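Local coordinates for fusion DH (Streptomyces sp. MJ635-86F5, PDB 6K97), which is an engineered fusion of split dehydratase pieces from cremimycin biosynthesis and probably dehydrates polyketide intermediates carried on a phosphopantetheine arm, at residues V79-H84 with S111-A116. Numbering follows the deposited sequence.
Sequences VELALH and SLLQVA
Leu81 carries CG anti to its carbonyl carbon (chi1 -71°), while Leu113 holds CG anti to the backbone N (chi1 -177°), and with these torsions the two leucines extend from helix 75-88 and strand 110-117 to meet tip to tip. Their methyls touch at 3.8 Å between Leu81 CD1 and Leu113 CD2. Nearer the helix backbone, Val115 brings its CG2 branch against the root of the same leucine, 4.1 Å from Leu81 CB. Leu113 and Val115, two positions apart, project from one face of the strand; the intervening Gln114 points to the other, where its NE2 donates to Gly28 O of the second subunit. Leu81 also packs on Ile130, Leu36 and Leu37. Helix against the inner face of a curved antiparallel sheet is the hallmark of the hot dog fold; both segments lie in the N-terminal part of the engineered fusion, in the first hot dog of the double hot dog dehydratase fold. In this construct Glu80 OE1 and OE2 accept from Val250 N and His249 N in the second hot dog, across the engineered fusion. Between residues 79-84 and 111-116, by contrast, the buried contact is purely aliphatic, which implies that shape and the exclusion of water, rather than directional bonds, hold it together.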
ATOM      1  N   VAL A  79      15.880   3.674 -11.184  1.00 29.74           N
ATOM      2  CA  VAL A  79      16.317   4.960 -10.633  1.00 29.32           C
ATOM      3  C   VAL A  79      15.183   5.985 -10.593  1.00 29.45           C
ATOM      4  O   VAL A  79      14.980   6.654  -9.548  1.00 27.87           O
ATOM      5  CB  VAL A  79      17.457   5.523 -11.430  1.00 28.90           C
ATOM      6  CG1 VAL A  79      17.829   6.902 -10.950  1.00 28.86           C
ATOM      7  CG2 VAL A  79      18.675   4.626 -11.264  1.00 31.73           C
ATOM      8  N   GLU A  80      14.428   6.092 -11.697  1.00 26.98           N
ATOM      9  CA  GLU A  80      13.349   7.037 -11.728  1.00 27.17           C
ATOM     10  C   GLU A  80      12.314   6.720 -10.600  1.00 29.44           C
ATOM     11  O   GLU A  80      11.834   7.623  -9.908  1.00 26.30           O
ATOM     12  CB  GLU A  80      12.680   7.048 -13.068  1.00 26.89           C
ATOM     13  CG  GLU A  80      11.376   7.877 -13.138  1.00 28.47           C
ATOM     14  CD  GLU A  80      11.572   9.378 -12.923  1.00 30.34           C
ATOM     15  OE1 GLU A  80      12.765   9.878 -12.955  1.00 32.02           O
ATOM     16  OE2 GLU A  80      10.539  10.078 -12.785  1.00 29.09           O
ATOM     17  N   LEU A  81      12.003   5.430 -10.434  1.00 29.81           N
ATOM     18  CA  LEU A  81      11.028   5.052  -9.447  1.00 30.59           C
ATOM     19  C   LEU A  81      11.501   5.492  -8.066  1.00 32.52           C
ATOM     20  O   LEU A  81      10.729   6.057  -7.329  1.00 36.23           O
ATOM     21  CB  LEU A  81      10.814   3.553  -9.468  1.00 30.30           C
ATOM     22  CG  LEU A  81      10.063   3.079 -10.708  1.00 31.74           C
ATOM     23  CD1 LEU A  81      10.119   1.589 -10.840  1.00 30.20           C
ATOM     24  CD2 LEU A  81       8.632   3.578 -10.745  1.00 31.78           C
ATOM     25  N   ALA A  82      12.787   5.276  -7.753  1.00 30.02           N
ATOM     26  CA  ALA A  82      13.346   5.686  -6.490  1.00 30.48           C
ATOM     27  C   ALA A  82      13.350   7.228  -6.322  1.00 30.82           C
ATOM     28  O   ALA A  82      13.088   7.722  -5.247  1.00 29.31           O
ATOM     29  CB  ALA A  82      14.752   5.152  -6.345  1.00 29.81           C
ATOM     30  N   LEU A  83      13.621   7.954  -7.396  1.00 30.76           N
ATOM     31  CA  LEU A  83      13.536   9.407  -7.363  1.00 32.35           C
ATOM     32  C   LEU A  83      12.123   9.839  -6.964  1.00 33.30           C
ATOM     33  O   LEU A  83      11.988  10.709  -6.101  1.00 32.42           O
ATOM     34  CB  LEU A  83      13.945  10.038  -8.697  1.00 32.01           C
ATOM     35  CG  LEU A  83      15.463   9.883  -8.974  1.00 34.11           C
ATOM     36  CD1 LEU A  83      15.800  10.252 -10.411  1.00 33.28           C
ATOM     37  CD2 LEU A  83      16.309  10.695  -8.001  1.00 32.47           C
ATOM     38  N   HIS A  84      11.083   9.196  -7.501  1.00 32.03           N
ATOM     39  CA  HIS A  84       9.734   9.567  -7.108  1.00 33.37           C
ATOM     40  C   HIS A  84       9.510   9.293  -5.612  1.00 34.37           C
ATOM     41  O   HIS A  84       9.025  10.160  -4.848  1.00 37.08           O
ATOM     42  CB  HIS A  84       8.679   8.885  -7.940  1.00 32.89           C
ATOM     43  CG  HIS A  84       7.338   9.510  -7.811  1.00 35.96           C
ATOM     44  ND1 HIS A  84       7.042  10.755  -8.333  1.00 37.18           N
ATOM     45  CD2 HIS A  84       6.229   9.114  -7.139  1.00 37.29           C
ATOM     46  CE1 HIS A  84       5.798  11.082  -8.019  1.00 36.69           C
ATOM     47  NE2 HIS A  84       5.292  10.116  -7.280  1.00 37.40           N
ATOM     48  N   SER A 111       2.474  -6.494 -15.158  1.00 48.90           N
ATOM     49  CA  SER A 111       3.051  -6.726 -13.861  1.00 45.38           C
ATOM     50  C   SER A 111       2.464  -5.738 -12.859  1.00 44.21           C
ATOM     51  O   SER A 111       2.291  -4.571 -13.147  1.00 43.55           O
ATOM     52  CB  SER A 111       4.564  -6.531 -13.951  1.00 46.78           C
ATOM     53  OG  SER A 111       5.271  -7.671 -14.383  1.00 46.70           O
ATOM     54  N   LEU A 112       2.210  -6.203 -11.651  1.00 44.64           N
ATOM     55  CA  LEU A 112       2.031  -5.282 -10.543  1.00 43.15           C
ATOM     56  C   LEU A 112       3.407  -4.807 -10.097  1.00 40.64           C
ATOM     57  O   LEU A 112       4.258  -5.601  -9.823  1.00 47.09           O
ATOM     58  CB  LEU A 112       1.298  -5.927  -9.386  1.00 41.67           C
ATOM     59  CG  LEU A 112      -0.028  -6.621  -9.695  1.00 45.07           C
ATOM     60  CD1 LEU A 112      -0.727  -6.875  -8.381  1.00 46.64           C
ATOM     61  CD2 LEU A 112      -0.916  -5.807 -10.636  1.00 47.62           C
ATOM     62  N   LEU A 113       3.596  -3.510 -10.013  1.00 39.70           N
ATOM     63  CA  LEU A 113       4.861  -2.879  -9.629  1.00 38.38           C
ATOM     64  C   LEU A 113       4.711  -2.112  -8.304  1.00 38.01           C
ATOM     65  O   LEU A 113       3.756  -1.323  -8.104  1.00 36.60           O
ATOM     66  CB  LEU A 113       5.235  -1.882 -10.719  1.00 37.20           C
ATOM     67  CG  LEU A 113       6.556  -1.197 -10.490  1.00 41.91           C
ATOM     68  CD1 LEU A 113       7.717  -2.186 -10.501  1.00 38.92           C
ATOM     69  CD2 LEU A 113       6.745  -0.095 -11.548  1.00 43.72           C
ATOM     70  N   GLN A 114       5.682  -2.289  -7.431  1.00 38.82           N
ATOM     71  CA  GLN A 114       5.648  -1.711  -6.077  1.00 39.62           C
ATOM     72  C   GLN A 114       7.010  -1.168  -5.644  1.00 39.66           C
ATOM     73  O   GLN A 114       8.046  -1.793  -5.870  1.00 40.52           O
ATOM     74  CB  GLN A 114       5.137  -2.704  -5.049  1.00 40.19           C
ATOM     75  CG  GLN A 114       3.655  -2.982  -5.313  1.00 44.22           C
ATOM     76  CD  GLN A 114       2.886  -3.716  -4.213  1.00 45.14           C
ATOM     77  OE1 GLN A 114       3.464  -4.286  -3.248  1.00 45.23           O
ATOM     78  NE2 GLN A 114       1.556  -3.717  -4.370  1.00 43.24           N
ATOM     79  N   VAL A 115       6.975  -0.018  -4.986  1.00 38.34           N
ATOM     80  CA  VAL A 115       8.109   0.527  -4.305  1.00 35.20           C
ATOM     81  C   VAL A 115       7.750   0.647  -2.850  1.00 36.64           C
ATOM     82  O   VAL A 115       6.767   1.281  -2.524  1.00 40.68           O
ATOM     83  CB  VAL A 115       8.441   1.922  -4.838  1.00 35.12           C
ATOM     84  CG1 VAL A 115       9.671   2.459  -4.129  1.00 34.43           C
ATOM     85  CG2 VAL A 115       8.649   1.899  -6.364  1.00 33.03           C
ATOM     86  N   ALA A 116       8.550   0.055  -1.958  1.00 39.15           N
ATOM     87  CA  ALA A 116       8.356   0.197  -0.518  1.00 36.42           C
ATOM     88  C   ALA A 116       9.489   0.983   0.110  1.00 37.45           C
ATOM     89  O   ALA A 116      10.675   0.681  -0.125  1.00 35.90           O
ATOM     90  CB  ALA A 116       8.273  -1.143   0.129  1.00 36.59           C
TER